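Putative fimbrial subunit (Corynebacterium diphtheriae, PDB 4HSQ) builds, as the major pilin SpaD, the shaft of surface pili that probably serve adhesion, this chain holding its second and third domains. Local coordinates at residues Q54-V59 against L83-T88; Y23-D28 against N137-V142. One frame throughout, in Å; residues are numbered along the deposited sequence.

Interaction 1 of 2, residues Q54-V59 against L83-T88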
loop_
_atom_site.group_PDB
_atom_site.type_symbol
_atom_site.label_atom_id
_atom_site.label_comp_id
_atom_site.label_asym_id
_atom_site.label_seq_id
_atom_site.Cartn_x
_atom_site.Cartn_y
_atom_site.Cartn_z
ATOM N N GLN A 54 -2.827 -8.360 8.785
ATOM C CA GLN A 54 -4.106 -9.056 8.598
ATOM C C GLN A 54 -3.969 -10.534 8.953
ATOM O O GLN A 54 -4.593 -11.006 9.908
ATOM C CB GLN A 54 -4.614 -8.924 7.144
ATOM C CG GLN A 54 -4.758 -7.470 6.652
ATOM C CD GLN A 54 -5.690 -6.663 7.513
ATOM O OE1 GLN A 54 -5.302 -5.720 8.219
ATOM N NE2 GLN A 54 -6.923 -7.018 7.484
ATOM N N LYS A 55 -3.139 -11.264 8.179
ATOM C CA LYS A 55 -2.979 -12.710 8.351
ATOM C C LYS A 55 -1.844 -13.227 7.524
ATOM O O LYS A 55 -1.429 -12.592 6.550
ATOM C CB LYS A 55 -4.289 -13.449 7.906
ATOM C CG LYS A 55 -4.664 -13.251 6.412
ATOM C CD LYS A 55 -5.827 -14.136 5.951
ATOM C CE LYS A 55 -6.183 -13.851 4.500
ATOM N NZ LYS A 55 -7.040 -12.634 4.341
ATOM N N VAL A 56 -1.384 -14.436 7.876
ATOM C CA VAL A 56 -0.435 -15.180 7.066
ATOM C C VAL A 56 -1.296 -15.847 6.010
ATOM O O VAL A 56 -2.371 -16.345 6.363
ATOM C CB VAL A 56 0.369 -16.203 7.930
ATOM C CG1 VAL A 56 1.153 -17.199 7.051
ATOM C CG2 VAL A 56 1.298 -15.485 8.920
ATOM N N THR A 57 -0.892 -15.811 4.741
ATOM C CA THR A 57 -1.675 -16.450 3.669
ATOM C C THR A 57 -1.003 -17.765 3.270
ATOM O O THR A 57 -1.687 -18.715 2.867
ATOM C CB THR A 57 -1.852 -15.520 2.456
ATOM O OG1 THR A 57 -0.584 -15.255 1.909
ATOM C CG2 THR A 57 -2.522 -14.199 2.799
ATOM N N GLU A 58 0.332 -17.837 3.385
ATOM C CA GLU A 58 1.020 -19.086 3.044
ATOM C C GLU A 58 2.380 -19.182 3.674
ATOM O O GLU A 58 3.114 -18.202 3.728
ATOM C CB GLU A 58 1.169 -19.230 1.505
ATOM C CG GLU A 58 1.884 -20.493 1.058
ATOM C CD GLU A 58 2.075 -20.489 -0.441
ATOM O OE1 GLU A 58 3.003 -19.798 -0.919
ATOM O OE2 GLU A 58 1.256 -21.124 -1.142
ATOM N N VAL A 59 2.707 -20.386 4.149
ATOM C CA VAL A 59 4.029 -20.783 4.631
ATOM C C VAL A 59 4.376 -22.044 3.838
ATOM O O VAL A 59 3.605 -23.003 3.866
ATOM C CB VAL A 59 4.166 -21.003 6.161
ATOM C CG1 VAL A 59 5.612 -21.295 6.504
ATOM C CG2 VAL A 59 3.690 -19.785 6.949
ATOM N N LEU A 83 6.126 -8.646 13.410
ATOM C CA LEU A 83 5.541 -9.946 13.074
ATOM C C LEU A 83 6.595 -11.037 13.266
ATOM O O LEU A 83 7.726 -10.886 12.803
ATOM C CB LEU A 83 5.042 -9.976 11.602
ATOM C CG LEU A 83 4.529 -11.340 11.080
ATOM C CD1 LEU A 83 3.253 -11.741 11.804
ATOM C CD2 LEU A 83 4.281 -11.284 9.549
ATOM N N VAL A 84 6.232 -12.131 13.942
ATOM C CA VAL A 84 7.145 -13.269 14.114
ATOM C C VAL A 84 6.379 -14.528 13.723
ATOM O O VAL A 84 5.351 -14.821 14.327
ATOM C CB VAL A 84 7.729 -13.384 15.560
ATOM C CG1 VAL A 84 8.733 -14.531 15.642
ATOM C CG2 VAL A 84 8.387 -12.080 16.009
ATOM N N VAL A 85 6.878 -15.256 12.724
ATOM C CA VAL A 85 6.294 -16.524 12.265
ATOM C C VAL A 85 7.321 -17.585 12.582
ATOM O O VAL A 85 8.396 -17.569 11.992
ATOM C CB VAL A 85 5.901 -16.495 10.763
ATOM C CG1 VAL A 85 5.313 -17.840 10.345
ATOM C CG2 VAL A 85 4.922 -15.350 10.484
ATOM N N THR A 86 7.025 -18.452 13.560
ATOM C CA THR A 86 7.977 -19.451 14.072
ATOM C C THR A 86 7.542 -20.844 13.716
ATOM O O THR A 86 6.420 -21.215 14.029
ATOM C CB THR A 86 8.079 -19.310 15.596
ATOM O OG1 THR A 86 8.340 -17.950 15.939
ATOM C CG2 THR A 86 9.160 -20.207 16.207
ATOM N N LEU A 87 8.428 -21.642 13.121
ATOM C CA LEU A 87 8.050 -23.022 12.833
ATOM C C LEU A 87 7.973 -23.779 14.133
ATOM O O LEU A 87 8.792 -23.551 15.038
ATOM C CB LEU A 87 9.003 -23.731 11.855
ATOM C CG LEU A 87 9.250 -23.072 10.497
ATOM C CD1 LEU A 87 9.961 -24.046 9.586
ATOM C CD2 LEU A 87 7.941 -22.614 9.831
ATOM N N THR A 88 6.942 -24.625 14.254
ATOM C CA THR A 88 6.755 -25.467 15.438
ATOM C C THR A 88 7.592 -26.731 15.256
ATOM O O THR A 88 8.121 -26.933 14.164
ATOM C CB THR A 88 5.262 -25.819 15.594
ATOM O OG1 THR A 88 4.850 -26.579 14.460
ATOM C CG2 THR A 88 4.381 -24.600 15.746
#
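Val56 and Val85 meet methyl to methyl between the two sheets of a beta sandwich, with Val56 CG2 3.9 Å from Val85 CG2. In both residues this branch lies anti to the carbonyl carbon. The other branch of Val85 is used as well: its CG1 lies 4.2 Å from Val59 CG2. Val59 in turn turns its CG1 to Leu87 CD2 at 4.3 Å, so an apolar row zigzags across the interface. No hydrogen bond joins the segments. Their axes pass 10.0 Å apart at 38°, the spacing and twist of facing sheets rather than of neighbouring strands.

Val56 and Val59 are three residues apart, yet both point inward. A classic beta bulge explains this, for Thr57 and Glu58 together face Thr104 and shift the alternation by one residue. Gln54 and Lys55 form a second classic bulge opposite Glu106, whose carboxylate also takes a salt bridge from Lys55 NZ. Farther out, Tyr71 touches both Val56 and Val59, while Phe41 and Val95 pack on Leu87. Strand 82-87 then gives way to helix 89-93, where Thr88 OG1 caps Gly91 N.

Interaction 2 of 2, residues Y23-D28 against N137-V142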
loop_
_atom_site.group_PDB
_atom_site.type_symbol
_atom_site.label_atom_id
_atom_site.label_comp_id
_atom_site.label_asym_id
_atom_site.label_seq_id
_atom_site.Cartn_x
_atom_site.Cartn_y
_atom_site.Cartn_z
ATOM N N TYR A 23 3.169 -9.101 1.300
ATOM C CA TYR A 23 4.610 -9.232 1.296
ATOM C C TYR A 23 4.944 -10.680 1.167
ATOM O O TYR A 23 4.251 -11.517 1.756
ATOM C CB TYR A 23 5.272 -8.681 2.564
ATOM C CG TYR A 23 5.174 -7.179 2.669
ATOM C CD1 TYR A 23 5.882 -6.350 1.798
ATOM C CD2 TYR A 23 4.444 -6.582 3.692
ATOM C CE1 TYR A 23 5.837 -4.959 1.927
ATOM C CE2 TYR A 23 4.371 -5.192 3.812
ATOM C CZ TYR A 23 5.081 -4.391 2.939
ATOM O OH TYR A 23 5.004 -3.033 3.066
ATOM N N THR A 24 6.061 -10.982 0.505
ATOM C CA THR A 24 6.540 -12.359 0.450
ATOM C C THR A 24 8.015 -12.362 0.867
ATOM O O THR A 24 8.788 -11.513 0.409
ATOM C CB THR A 24 6.309 -13.025 -0.933
ATOM O OG1 THR A 24 4.895 -13.187 -1.121
ATOM C CG2 THR A 24 6.977 -14.426 -1.020
ATOM N N ILE A 25 8.380 -13.305 1.738
ATOM C CA ILE A 25 9.765 -13.467 2.220
ATOM C C ILE A 25 10.216 -14.842 1.790
ATOM O O ILE A 25 9.572 -15.850 2.124
ATOM C CB ILE A 25 9.912 -13.238 3.750
ATOM C CG1 ILE A 25 9.376 -11.824 4.153
ATOM C CG2 ILE A 25 11.400 -13.415 4.189
ATOM C CD1 ILE A 25 8.874 -11.796 5.598
ATOM N N LYS A 26 11.320 -14.883 1.042
ATOM C CA LYS A 26 11.895 -16.137 0.535
ATOM C C LYS A 26 13.320 -16.265 1.041
ATOM O O LYS A 26 14.085 -15.282 1.073
ATOM C CB LYS A 26 11.848 -16.207 -1.002
ATOM C CG LYS A 26 10.414 -16.330 -1.536
ATOM C CD LYS A 26 10.341 -16.837 -2.973
ATOM C CE LYS A 26 8.947 -16.703 -3.567
ATOM N NZ LYS A 26 7.959 -17.660 -2.975
ATOM N N ALA A 27 13.663 -17.471 1.474
ATOM C CA ALA A 27 14.983 -17.740 2.026
ATOM C C ALA A 27 15.293 -19.212 1.933
ATOM O O ALA A 27 14.394 -20.039 2.060
ATOM C CB ALA A 27 15.032 -17.298 3.484
ATOM N N ASP A 28 16.566 -19.549 1.780
ATOM C CA ASP A 28 16.940 -20.943 1.763
ATOM C C ASP A 28 17.108 -21.451 3.173
ATOM O O ASP A 28 17.695 -20.772 4.015
ATOM C CB ASP A 28 18.239 -21.161 0.971
ATOM C CG ASP A 28 18.127 -20.786 -0.491
ATOM O OD1 ASP A 28 17.230 -21.324 -1.172
ATOM O OD2 ASP A 28 18.930 -19.948 -0.949
ATOM N N ASN A 137 19.790 -13.983 8.576
ATOM C CA ASN A 137 19.896 -13.473 7.209
ATOM C C ASN A 137 18.816 -12.442 6.984
ATOM O O ASN A 137 17.658 -12.698 7.309
ATOM C CB ASN A 137 19.789 -14.596 6.203
ATOM C CG ASN A 137 20.940 -15.553 6.283
ATOM O OD1 ASN A 137 22.071 -15.162 6.559
ATOM N ND2 ASN A 137 20.681 -16.813 6.027
ATOM N N LYS A 138 19.210 -11.252 6.547
ATOM C CA LYS A 138 18.285 -10.146 6.305
ATOM C C LYS A 138 17.944 -10.095 4.832
ATOM O O LYS A 138 18.776 -10.433 3.973
ATOM C CB LYS A 138 18.899 -8.811 6.758
ATOM C CG LYS A 138 19.330 -8.785 8.223
ATOM C CD LYS A 138 19.963 -7.456 8.607
ATOM C CE LYS A 138 19.079 -6.630 9.507
ATOM N NZ LYS A 138 19.148 -7.089 10.918
ATOM N N THR A 139 16.718 -9.655 4.522
ATOM C CA THR A 139 16.330 -9.502 3.134
ATOM C C THR A 139 16.752 -8.126 2.668
ATOM O O THR A 139 17.169 -7.274 3.475
ATOM C CB THR A 139 14.780 -9.597 2.999
ATOM O OG1 THR A 139 14.223 -8.458 3.671
ATOM C CG2 THR A 139 14.180 -10.914 3.509
ATOM N N ASN A 140 16.512 -7.869 1.373
ATOM C CA ASN A 140 16.549 -6.547 0.763
ATOM C C ASN A 140 15.379 -5.779 1.322
ATOM O O ASN A 140 14.462 -6.391 1.895
ATOM C CB ASN A 140 16.396 -6.668 -0.760
ATOM C CG ASN A 140 15.176 -7.468 -1.143
ATOM O OD1 ASN A 140 15.100 -8.659 -0.864
ATOM N ND2 ASN A 140 14.195 -6.837 -1.779
ATOM N N GLU A 141 15.374 -4.472 1.127
ATOM C CA GLU A 141 14.275 -3.630 1.544
ATOM C C GLU A 141 13.409 -3.318 0.339
ATOM O O GLU A 141 13.944 -3.055 -0.741
ATOM C CB GLU A 141 14.790 -2.339 2.179
ATOM C CG GLU A 141 13.695 -1.562 2.885
ATOM C CD GLU A 141 14.269 -0.578 3.878
ATOM O OE1 GLU A 141 14.922 0.375 3.410
ATOM O OE2 GLU A 141 14.107 -0.771 5.106
ATOM N N VAL A 142 12.081 -3.320 0.528
ATOM C CA VAL A 142 11.114 -3.008 -0.526
ATOM C C VAL A 142 10.375 -1.779 -0.093
ATOM O O VAL A 142 10.343 -1.465 1.092
ATOM C CB VAL A 142 10.139 -4.167 -0.891
ATOM C CG1 VAL A 142 10.882 -5.310 -1.556
ATOM C CG2 VAL A 142 9.326 -4.654 0.323
HETATM O O HOH W 1 18.639 -17.929 4.689
#
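Ile25 and Thr139 mark the closest pairing of two backbones running roughly antiparallel, their CA atoms 7.7 Å apart, whereas the CA atoms of Tyr23 and Val142 stand 9.2 Å apart. No hydrogen bond crosses directly, and the side chains make the contact.

At the Ile25 end, two methyl groups touch: Ile25 CG2 lies 3.8 Å from Thr139 CG2, and the side chains cross at about a right angle. Thr139 presents one branch to each kind of surroundings. Its chi1 of 66° sets OG1 between the backbone N and the carbonyl carbon and turns the methyl to Ile25. The hydroxyl donates to Asn140 O over 2.7 Å from OG1, tilted 27° from the carbonyl plane, and Ala122 N also bonds to it, so this buried polar atom is gripped twice. Ile25 packs further on Ala122, Leu103 and Phe105.

Val142 approaches the Tyr23 ring obliquely, the two side chains sliding past each other in opposite directions, with its CG2 3.9 Å from CE1 and 4.1 Å from CD1 of that ring. Tyr21 fixes the far end, pairing with Tyr23 through both hydroxyls and packing its ring edge-to-face, while Lys8 makes a cation-pi contact. At the other end, a water spans the segments: it accepts from Asn137 ND2 at 2.7 Å and donates to Asp28 O at 3.1 Å.

Strand 20-28 is hydrogen-bonded between strands 7-11 and 100-109, whereas strands 134-138 and 142-155 both pair with 117-127. Two sheets that face each other through apolar side chains, with no direct hydrogen bond between them, make a beta sandwich, here in the Sgo0707 N2-like domain.

How the interactions relate
The two contacts join the same pair of sheets at separate places in one sandwich domain, their centres 14 Å apart and their nearest atoms about 6 Å apart without touching. Strands 20-28 and 51-61 lie on either side of strand 100-109, which links them within one sheet: Leu103 packs on both Val56 and Ile25, and Phe105 on both Leu83 and Ile25. Along the chain, interaction 1 is nested within the loop closed by interaction 2. Both lie away from the calcium site, which Ile251, Glu253, Asp260, Asp261 and Thr264 form. Strand 142-155, which begins in interaction 2, goes on to pair with strands 199-206 and 264-271.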